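Local coordinates for VgrG protein (Vibrio cholerae, PDB 4DTL) that carries an actin cross-linking domain, which probably uses ATP and divalent metal ions to join actin monomers covalently into oligomers, at residues 23-28 against 175-180; 34-39 against 87-92. All blocks are in the same frame, centred on the assembly; numbering follows the deposited sequence. Where two conformers were deposited one is given.

Contact 1 of 2, residues 23-28 against 175-180; sequences SSIGIE and ATVGVA. With MN (manganese (II) ion), chain E; MN (manganese (II) ion), chain D; ATP (adenosine-5'-triphosphate), chain B.
One water molecule sits between E28, T176 and the ribose of ATP: it donates to E28 OE1 at 2.6 Å and lies 2.8 Å from T176 OG1, with ATP O3' as its third partner. The carboxylate of E28 is a metal ligand as well. E28 OE2 bridges the two manganese ions, reaching the one of chain E at 2.2 Å, and OE1 also binds the manganese of chain D; E90 is a further ligand of the manganese of chain E. A regular antiparallel beta ladder runs between strands 24-30 and 173-180, and one of its faces carries the nucleotide; S24 with G178 and G26 with T176 are its hydrogen-bonded pairs. T176 N to G26 O is the shortest rung, 2.7 Å, whereas G178 N approaches S24 O from 39° above the carbonyl plane. The nucleotide lies over the face of these pairs. S24 OG, set between the backbone N and C (chi1 50°), donates to adenine N1 at 2.7 Å. Lacking a side chain, G26 lets ATP O2' come within 3.2 Å of its CA, and T176 CG2 rests against O4'. The other face is apolar, with I25 CD1 meeting V177 CG2 at 3.9 Å and A175 lying beside I27.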
ATOM      1  N   SER A  23      10.557 -10.741  -7.366  1.00 27.36           N
ATOM      2  CA  SER A  23       9.579  -9.660  -7.265  0.50 26.58           C
ATOM      3  C   SER A  23       8.200 -10.162  -6.830  1.00 29.28           C
ATOM      4  O   SER A  23       7.766 -11.237  -7.253  1.00 29.65           O
ATOM      5  CB  SER A  23       9.475  -8.902  -8.583  0.50 30.04           C
ATOM      6  OG  SER A  23       9.026  -9.740  -9.636  0.50 41.97           O
ATOM      7  N   SER A  24       7.523  -9.388  -5.988  1.00 23.47           N
ATOM      8  CA  SER A  24       6.201  -9.746  -5.476  1.00 22.41           C
ATOM      9  C   SER A  24       5.120  -8.723  -5.807  1.00 27.16           C
ATOM     10  O   SER A  24       5.419  -7.579  -6.137  1.00 27.36           O
ATOM     11  CB  SER A  24       6.263  -9.991  -3.976  1.00 21.77           C
ATOM     12  OG  SER A  24       6.928  -8.900  -3.374  1.00 24.16           O
ATOM     13  N   ILE A  25       3.856  -9.145  -5.727  1.00 22.70           N
ATOM     14  CA  ILE A  25       2.714  -8.275  -6.001  1.00 21.13           C
ATOM     15  C   ILE A  25       1.547  -8.540  -5.056  1.00 24.18           C
ATOM     16  O   ILE A  25       1.239  -9.689  -4.749  1.00 23.63           O
ATOM     17  CB  ILE A  25       2.305  -8.280  -7.504  1.00 23.45           C
ATOM     18  CG1 ILE A  25       1.265  -7.175  -7.837  1.00 23.70           C
ATOM     19  CG2 ILE A  25       1.899  -9.675  -7.992  1.00 23.05           C
ATOM     20  CD1 ILE A  25       1.316  -6.582  -9.222  1.00 28.83           C
ATOM     21  N   GLY A  26       0.918  -7.456  -4.627  1.00 20.40           N
ATOM     22  CA  GLY A  26      -0.268  -7.466  -3.791  1.00 20.06           C
ATOM     23  C   GLY A  26      -1.275  -6.494  -4.357  1.00 24.18           C
ATOM     24  O   GLY A  26      -0.895  -5.484  -4.945  1.00 24.23           O
ATOM     25  N   ILE A  27      -2.555  -6.776  -4.186  1.00 20.31           N
ATOM     26  CA  ILE A  27      -3.626  -5.923  -4.703  1.00 19.93           C
ATOM     27  C   ILE A  27      -4.633  -5.507  -3.618  1.00 26.38           C
ATOM     28  O   ILE A  27      -4.816  -6.211  -2.622  1.00 26.65           O
ATOM     29  CB  ILE A  27      -4.321  -6.538  -5.958  1.00 22.45           C
ATOM     30  CG1 ILE A  27      -5.077  -7.851  -5.641  1.00 22.49           C
ATOM     31  CG2 ILE A  27      -3.351  -6.694  -7.133  1.00 22.31           C
ATOM     32  CD1 ILE A  27      -6.146  -8.241  -6.651  1.00 32.26           C
ATOM     33  N   GLU A  28      -5.266  -4.346  -3.825  1.00 23.21           N
ATOM     34  CA  GLU A  28      -6.316  -3.777  -2.983  1.00 22.66           C
ATOM     35  C   GLU A  28      -7.525  -3.537  -3.871  1.00 26.04           C
ATOM     36  O   GLU A  28      -7.398  -2.974  -4.965  1.00 24.41           O
ATOM     37  CB  GLU A  28      -5.869  -2.475  -2.330  1.00 23.96           C
ATOM     38  CG  GLU A  28      -4.784  -2.668  -1.294  1.00 30.78           C
ATOM     39  CD  GLU A  28      -4.164  -1.351  -0.881  1.00 45.70           C
ATOM     40  OE1 GLU A  28      -3.268  -0.861  -1.601  1.00 35.54           O
ATOM     41  OE2 GLU A  28      -4.661  -0.757   0.101  1.00 47.66           O
ATOM     42  N   ALA A 175      -2.405  -1.608  -6.631  1.00 19.91           N
ATOM     43  CA  ALA A 175      -1.449  -2.697  -6.694  1.00 18.75           C
ATOM     44  C   ALA A 175      -0.190  -2.241  -5.961  1.00 21.23           C
ATOM     45  O   ALA A 175       0.119  -1.042  -5.950  1.00 19.15           O
ATOM     46  CB  ALA A 175      -1.126  -3.005  -8.141  1.00 19.22           C
ATOM     47  N   THR A 176       0.508  -3.186  -5.308  1.00 18.91           N
ATOM     48  CA  THR A 176       1.751  -2.927  -4.576  1.00 18.37           C
ATOM     49  C   THR A 176       2.777  -3.915  -5.053  1.00 22.07           C
ATOM     50  O   THR A 176       2.519  -5.112  -5.013  1.00 22.18           O
ATOM     51  CB  THR A 176       1.537  -2.902  -3.043  1.00 26.21           C
ATOM     52  OG1 THR A 176       0.659  -1.824  -2.695  1.00 25.50           O
ATOM     53  CG2 THR A 176       2.839  -2.760  -2.268  1.00 22.91           C
ATOM     54  N   VAL A 177       3.922  -3.416  -5.533  1.00 18.78           N
ATOM     55  CA  VAL A 177       4.995  -4.231  -6.104  1.00 18.72           C
ATOM     56  C   VAL A 177       6.194  -4.161  -5.164  1.00 24.01           C
ATOM     57  O   VAL A 177       6.570  -3.069  -4.731  1.00 23.43           O
ATOM     58  CB  VAL A 177       5.332  -3.791  -7.576  1.00 22.53           C
ATOM     59  CG1 VAL A 177       6.617  -4.440  -8.101  1.00 22.46           C
ATOM     60  CG2 VAL A 177       4.170  -4.077  -8.526  1.00 21.87           C
ATOM     61  N   GLY A 178       6.762  -5.327  -4.857  1.00 21.54           N
ATOM     62  CA  GLY A 178       7.935  -5.454  -4.007  1.00 21.42           C
ATOM     63  C   GLY A 178       9.100  -6.003  -4.792  1.00 25.89           C
ATOM     64  O   GLY A 178       8.988  -7.052  -5.426  1.00 25.97           O
ATOM     65  N   VAL A 179      10.220  -5.288  -4.778  1.00 22.43           N
ATOM     66  CA  VAL A 179      11.445  -5.669  -5.501  1.00 23.41           C
ATOM     67  C   VAL A 179      12.650  -5.632  -4.567  1.00 28.93           C
ATOM     68  O   VAL A 179      12.615  -4.884  -3.585  1.00 27.81           O
ATOM     69  CB  VAL A 179      11.704  -4.783  -6.757  1.00 27.14           C
ATOM     70  CG1 VAL A 179      10.630  -4.970  -7.825  1.00 25.74           C
ATOM     71  CG2 VAL A 179      11.858  -3.310  -6.385  1.00 27.51           C
ATOM     72  N   ALA A 180      13.716  -6.401  -4.883  1.00 29.10           N
ATOM     73  CA  ALA A 180      14.961  -6.374  -4.120  1.00 30.75           C
ATOM     74  C   ALA A 180      15.513  -4.945  -4.193  1.00 34.61           C
ATOM     75  O   ALA A 180      15.558  -4.369  -5.282  1.00 33.64           O
ATOM     76  CB  ALA A 180      15.952  -7.346  -4.729  1.00 33.40           C
TER
HETATM   77 MN    MN E 404      -5.970  -0.487   1.812  1.00 54.37          MN
HETATM   78 MN    MN D 403      -3.513   1.286  -0.779  0.60 33.50          MN
HETATM   79  PG  ATP B 401      -4.584   2.257   2.036  0.50 56.17           P
HETATM   80  O1G ATP B 401      -5.831   1.430   1.977  0.50 55.75           O
HETATM   81  O2G ATP B 401      -4.358   2.987   0.752  0.50 55.25           O
HETATM   82  O3G ATP B 401      -4.673   3.243   3.160  0.50 55.94           O
HETATM   83  PB  ATP B 401      -3.478   0.120   3.195  0.50 60.90           P
HETATM   84  O1B ATP B 401      -3.527   0.559   4.607  0.50 61.81           O
HETATM   85  O2B ATP B 401      -4.734  -0.618   2.835  0.50 62.10           O
HETATM   86  O3B ATP B 401      -3.317   1.302   2.286  0.50 58.90           O
HETATM   87  PA  ATP B 401      -2.451  -2.413   3.205  0.50 53.69           P
HETATM   88  O1A ATP B 401      -1.550  -2.970   4.250  0.50 53.80           O
HETATM   89  O2A ATP B 401      -3.910  -2.716   3.562  0.50 53.09           O
HETATM   90  O3A ATP B 401      -2.279  -0.928   3.030  0.50 57.69           O
HETATM   91  O5' ATP B 401      -2.111  -3.122   1.811  0.50 47.06           O
HETATM   92  C5' ATP B 401      -0.737  -3.268   1.432  0.50 39.30           C
HETATM   93  C4' ATP B 401      -0.628  -3.881   0.064  0.50 32.72           C
HETATM   94  O4' ATP B 401       0.727  -4.347  -0.096  0.50 30.81           O
HETATM   95  C3' ATP B 401      -1.525  -5.091  -0.183  0.50 29.74           C
HETATM   96  O3' ATP B 401      -2.067  -5.037  -1.492  0.50 29.31           O
HETATM   97  C2' ATP B 401      -0.583  -6.272   0.041  0.50 28.32           C
HETATM   98  O2' ATP B 401      -0.961  -7.431  -0.685  0.50 26.04           O
HETATM   99  C1' ATP B 401       0.731  -5.706  -0.460  0.50 29.25           C
HETATM  100  N9  ATP B 401       1.929  -6.334   0.083  0.50 26.31           N
HETATM  101  C8  ATP B 401       2.187  -6.641   1.390  0.50 23.25           C
HETATM  102  N7  ATP B 401       3.334  -7.244   1.582  0.50 22.48           N
HETATM  103  C5  ATP B 401       3.871  -7.333   0.306  0.50 22.87           C
HETATM  104  C6  ATP B 401       5.088  -7.859  -0.180  0.50 22.61           C
HETATM  105  N6  ATP B 401       5.996  -8.471   0.592  0.50 23.42           N
HETATM  106  N1  ATP B 401       5.336  -7.747  -1.505  0.50 21.45           N
HETATM  107  C2  ATP B 401       4.420  -7.170  -2.287  0.50 20.57           C
HETATM  108  N3  ATP B 401       3.232  -6.667  -1.946  0.50 21.04           N
HETATM  109  C4  ATP B 401       3.022  -6.774  -0.627  0.50 23.61           C
HETATM  110  O   HOH W   1      -2.003  -2.568  -3.171  1.00 20.15           O

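Contact 2 of 2, residues 34-39 against 87-92; sequences LVVAMP and HTVELV. With MN (manganese (II) ion), chain E; ATP (adenosine-5'-triphosphate), chain B.
A short, splayed antiparallel beta pairing joins 34-39 to 87-92, with V36 and H87 as its single bridged pair. V36 N donates to H87 O at 2.8 Å, and H87 N returns a bond to V36 O, also 2.8 Å but more bent (148° at the hydrogen). The strand directions differ by 109°, so the chains part quickly beyond this pair. On one side a water takes over: it donates to L34 O at 2.7 Å and accepts from V89 N at 2.8 Å, satisfying two backbone groups too far apart to bond directly. Beta-branched valines suit such extended backbone and fill the angle between the strands. V35 lays its CB 3.2 Å from H87 O, alongside the bridge. V89 puts CG2 beside its own backbone N, with CG1 opposite that N (chi1 170°), and this one methyl, CG2, serves two neighbours: L34 CD1 meets it at 3.6 Å, and the V36 side chain crosses it at about a right angle. L34 also touches F118 of helix 101-124, and L34 and V36 both touch I151 of strand 150-153. T88 OG1 is hydrogen-bonded to E30 OE1 and M64 N. Near the H87 ring, a second water donates to P39 O and lies a long 3.3 Å from H87 NE2. Farther along, E90 extends fully from its strand to place OE1 2.3 Å from the manganese of chain E, while V92 CG1 packs against the ribose. The contact is thus a splayed antiparallel bridge on a strand whose later residue E90 helps complete the manganese-ATP site.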
ATOM      1  N   LEU A  34     -22.123  -2.057  -1.164  1.00 17.48           N
ATOM      2  CA  LEU A  34     -22.312  -2.478   0.222  1.00 17.11           C
ATOM      3  C   LEU A  34     -21.404  -1.757   1.210  1.00 19.62           C
ATOM      4  O   LEU A  34     -20.459  -1.073   0.818  1.00 19.31           O
ATOM      5  CB  LEU A  34     -22.214  -4.036   0.392  1.00 16.93           C
ATOM      6  CG  LEU A  34     -20.929  -4.780  -0.010  1.00 21.75           C
ATOM      7  CD1 LEU A  34     -19.829  -4.540   0.947  1.00 22.00           C
ATOM      8  CD2 LEU A  34     -21.162  -6.251  -0.023  1.00 23.24           C
ATOM      9  N   VAL A  35     -21.672  -1.964   2.495  1.00 14.66           N
ATOM     10  CA  VAL A  35     -20.863  -1.499   3.610  1.00 13.97           C
ATOM     11  C   VAL A  35     -20.712  -2.625   4.642  1.00 17.40           C
ATOM     12  O   VAL A  35     -21.486  -3.576   4.641  1.00 16.28           O
ATOM     13  CB  VAL A  35     -21.399  -0.206   4.287  1.00 17.16           C
ATOM     14  CG1 VAL A  35     -21.204   1.018   3.395  1.00 16.02           C
ATOM     15  CG2 VAL A  35     -22.849  -0.352   4.765  1.00 16.85           C
ATOM     16  N   VAL A  36     -19.724  -2.486   5.527  1.00 14.52           N
ATOM     17  CA  VAL A  36     -19.529  -3.330   6.691  1.00 14.28           C
ATOM     18  C   VAL A  36     -19.731  -2.403   7.901  1.00 20.93           C
ATOM     19  O   VAL A  36     -19.256  -1.277   7.887  1.00 20.26           O
ATOM     20  CB  VAL A  36     -18.186  -4.121   6.723  1.00 17.13           C
ATOM     21  CG1 VAL A  36     -16.963  -3.197   6.744  1.00 16.30           C
ATOM     22  CG2 VAL A  36     -18.157  -5.124   7.888  1.00 16.51           C
ATOM     23  N   ALA A  37     -20.510  -2.821   8.883  1.00 19.40           N
ATOM     24  CA  ALA A  37     -20.688  -2.048  10.105  1.00 19.42           C
ATOM     25  C   ALA A  37     -20.080  -2.874  11.215  1.00 23.83           C
ATOM     26  O   ALA A  37     -20.259  -4.088  11.254  1.00 23.95           O
ATOM     27  CB  ALA A  37     -22.150  -1.771  10.361  1.00 20.15           C
ATOM     28  N   MET A  38     -19.305  -2.225  12.075  1.00 21.59           N
ATOM     29  CA  MET A  38     -18.567  -2.874  13.151  1.00 22.07           C
ATOM     30  C   MET A  38     -18.533  -1.976  14.364  1.00 28.26           C
ATOM     31  O   MET A  38     -18.699  -0.771  14.175  1.00 26.60           O
ATOM     32  CB  MET A  38     -17.124  -3.100  12.686  1.00 24.39           C
ATOM     33  CG  MET A  38     -16.913  -4.422  12.042  1.00 27.93           C
ATOM     34  SD  MET A  38     -15.155  -4.684  11.786  1.00 32.57           S
ATOM     35  CE  MET A  38     -14.977  -4.131  10.226  1.00 28.96           C
ATOM     36  N   PRO A  39     -18.233  -2.485  15.599  1.00 27.88           N
ATOM     37  CA  PRO A  39     -18.070  -1.555  16.738  1.00 28.11           C
ATOM     38  C   PRO A  39     -16.955  -0.535  16.458  1.00 32.91           C
ATOM     39  O   PRO A  39     -16.076  -0.799  15.641  1.00 30.94           O
ATOM     40  CB  PRO A  39     -17.698  -2.481  17.906  1.00 29.58           C
ATOM     41  CG  PRO A  39     -18.130  -3.832  17.487  1.00 34.48           C
ATOM     42  CD  PRO A  39     -17.964  -3.879  16.011  1.00 29.63           C
ATOM     43  N   HIS A  87     -18.414   1.253   7.173  1.00 24.49           N
ATOM     44  CA  HIS A  87     -17.224   1.422   6.351  1.00 23.77           C
ATOM     45  C   HIS A  87     -17.431   0.742   5.031  1.00 25.26           C
ATOM     46  O   HIS A  87     -18.237  -0.182   4.931  1.00 24.04           O
ATOM     47  CB  HIS A  87     -16.003   0.782   7.035  1.00 24.88           C
ATOM     48  CG  HIS A  87     -15.612   1.400   8.345  1.00 28.81           C
ATOM     49  ND1 HIS A  87     -14.592   2.343   8.426  1.00 31.07           N
ATOM     50  CD2 HIS A  87     -16.082   1.156   9.592  1.00 30.93           C
ATOM     51  CE1 HIS A  87     -14.494   2.657   9.709  1.00 30.40           C
ATOM     52  NE2 HIS A  87     -15.371   1.974  10.450  1.00 30.74           N
ATOM     53  N   THR A  88     -16.637   1.136   4.036  1.00 20.68           N
ATOM     54  CA  THR A  88     -16.619   0.467   2.747  1.00 18.99           C
ATOM     55  C   THR A  88     -15.748  -0.769   2.974  1.00 20.19           C
ATOM     56  O   THR A  88     -14.916  -0.766   3.900  1.00 16.75           O
ATOM     57  CB  THR A  88     -16.022   1.365   1.667  1.00 26.28           C
ATOM     58  OG1 THR A  88     -14.719   1.791   2.057  1.00 26.21           O
ATOM     59  CG2 THR A  88     -16.883   2.556   1.353  1.00 25.07           C
ATOM     60  N   VAL A  89     -15.962  -1.822   2.171  1.00 18.16           N
ATOM     61  CA  VAL A  89     -15.209  -3.057   2.280  1.00 18.33           C
ATOM     62  C   VAL A  89     -14.103  -2.993   1.255  1.00 25.07           C
ATOM     63  O   VAL A  89     -14.333  -2.588   0.113  1.00 24.41           O
ATOM     64  CB  VAL A  89     -16.110  -4.321   2.108  1.00 21.02           C
ATOM     65  CG1 VAL A  89     -15.277  -5.599   1.978  1.00 19.55           C
ATOM     66  CG2 VAL A  89     -17.113  -4.447   3.250  1.00 20.58           C
ATOM     67  N   GLU A  90     -12.901  -3.384   1.673  1.00 23.89           N
ATOM     68  CA  GLU A  90     -11.766  -3.491   0.789  1.00 23.83           C
ATOM     69  C   GLU A  90     -11.169  -4.871   0.895  1.00 24.95           C
ATOM     70  O   GLU A  90     -10.847  -5.323   1.993  1.00 21.98           O
ATOM     71  CB  GLU A  90     -10.730  -2.423   1.084  1.00 25.17           C
ATOM     72  CG  GLU A  90      -9.625  -2.388   0.045  1.00 30.30           C
ATOM     73  CD  GLU A  90      -8.513  -1.430   0.386  1.00 41.86           C
ATOM     74  OE1 GLU A  90      -7.987  -1.520   1.517  1.00 37.66           O
ATOM     75  OE2 GLU A  90      -8.151  -0.600  -0.481  1.00 39.56           O
ATOM     76  N   LEU A  91     -11.014  -5.529  -0.254  1.00 20.75           N
ATOM     77  CA  LEU A  91     -10.404  -6.855  -0.332  1.00 20.85           C
ATOM     78  C   LEU A  91      -8.909  -6.648  -0.571  1.00 24.10           C
ATOM     79  O   LEU A  91      -8.521  -5.989  -1.546  1.00 23.78           O
ATOM     80  CB  LEU A  91     -11.063  -7.729  -1.420  1.00 20.46           C
ATOM     81  CG  LEU A  91     -12.596  -7.877  -1.390  1.00 24.00           C
ATOM     82  CD1 LEU A  91     -13.056  -8.913  -2.411  1.00 25.33           C
ATOM     83  CD2 LEU A  91     -13.112  -8.224   0.001  1.00 19.73           C
ATOM     84  N   VAL A  92      -8.086  -7.118   0.385  1.00 18.57           N
ATOM     85  CA  VAL A  92      -6.627  -6.942   0.378  1.00 17.44           C
ATOM     86  C   VAL A  92      -5.934  -8.286   0.202  1.00 20.67           C
ATOM     87  O   VAL A  92      -5.911  -9.103   1.134  1.00 20.10           O
ATOM     88  CB  VAL A  92      -6.126  -6.174   1.638  1.00 20.33           C
ATOM     89  CG1 VAL A  92      -4.629  -5.909   1.561  1.00 19.22           C
ATOM     90  CG2 VAL A  92      -6.879  -4.855   1.826  1.00 20.21           C
TER
HETATM   91 MN    MN E 404      -5.970  -0.487   1.812  1.00 54.37          MN
HETATM   92  PG  ATP B 401      -4.584   2.257   2.036  0.50 56.17           P
HETATM   93  O1G ATP B 401      -5.831   1.430   1.977  0.50 55.75           O
HETATM   94  O2G ATP B 401      -4.358   2.987   0.752  0.50 55.25           O
HETATM   95  O3G ATP B 401      -4.673   3.243   3.160  0.50 55.94           O
HETATM   96  PB  ATP B 401      -3.478   0.120   3.195  0.50 60.90           P
HETATM   97  O1B ATP B 401      -3.527   0.559   4.607  0.50 61.81           O
HETATM   98  O2B ATP B 401      -4.734  -0.618   2.835  0.50 62.10           O
HETATM   99  O3B ATP B 401      -3.317   1.302   2.286  0.50 58.90           O
HETATM  100  PA  ATP B 401      -2.451  -2.413   3.205  0.50 53.69           P
HETATM  101  O1A ATP B 401      -1.550  -2.970   4.250  0.50 53.80           O
HETATM  102  O2A ATP B 401      -3.910  -2.716   3.562  0.50 53.09           O
HETATM  103  O3A ATP B 401      -2.279  -0.928   3.030  0.50 57.69           O
HETATM  104  O5' ATP B 401      -2.111  -3.122   1.811  0.50 47.06           O
HETATM  105  C5' ATP B 401      -0.737  -3.268   1.432  0.50 39.30           C
HETATM  106  C4' ATP B 401      -0.628  -3.881   0.064  0.50 32.72           C
HETATM  107  O4' ATP B 401       0.727  -4.347  -0.096  0.50 30.81           O
HETATM  108  C3' ATP B 401      -1.525  -5.091  -0.183  0.50 29.74           C
HETATM  109  O3' ATP B 401      -2.067  -5.037  -1.492  0.50 29.31           O
HETATM  110  C2' ATP B 401      -0.583  -6.272   0.041  0.50 28.32           C
HETATM  111  O2' ATP B 401      -0.961  -7.431  -0.685  0.50 26.04           O
HETATM  112  C1' ATP B 401       0.731  -5.706  -0.460  0.50 29.25           C
HETATM  113  N9  ATP B 401       1.929  -6.334   0.083  0.50 26.31           N
HETATM  114  C8  ATP B 401       2.187  -6.641   1.390  0.50 23.25           C
HETATM  115  N7  ATP B 401       3.334  -7.244   1.582  0.50 22.48           N
HETATM  116  C5  ATP B 401       3.871  -7.333   0.306  0.50 22.87           C
HETATM  117  C6  ATP B 401       5.088  -7.859  -0.180  0.50 22.61           C
HETATM  118  N6  ATP B 401       5.996  -8.471   0.592  0.50 23.42           N
HETATM  119  N1  ATP B 401       5.336  -7.747  -1.505  0.50 21.45           N
HETATM  120  C2  ATP B 401       4.420  -7.170  -2.287  0.50 20.57           C
HETATM  121  N3  ATP B 401       3.232  -6.667  -1.946  0.50 21.04           N
HETATM  122  C4  ATP B 401       3.022  -6.774  -0.627  0.50 23.61           C
HETATM  123  O   HOH W   2     -17.845  -1.321   0.175  1.00 20.91           O
HETATM  124  O   HOH W   3     -15.328   0.137  13.163  1.00 25.43           O

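Overall arrangement
Both contacts are buried, but contact 1 lies nearer the centre of the chain, about 9 Å from it, and contact 2 about 18 Å. Their centres are about 23 Å apart. Strands 24-30 and 85-97 are sheet neighbours, and 34-38 follows 24-30 in the chain, so the two contacts are joined through the sheet. Contact 1 is a regular ladder with one polar face given over to the nucleotide, whereas contact 2 is a single bridge, patched by water and packed with aliphatic side chains. They meet at the manganese of chain E, to which each supplies a glutamate, E28 and E90, and both border ATP.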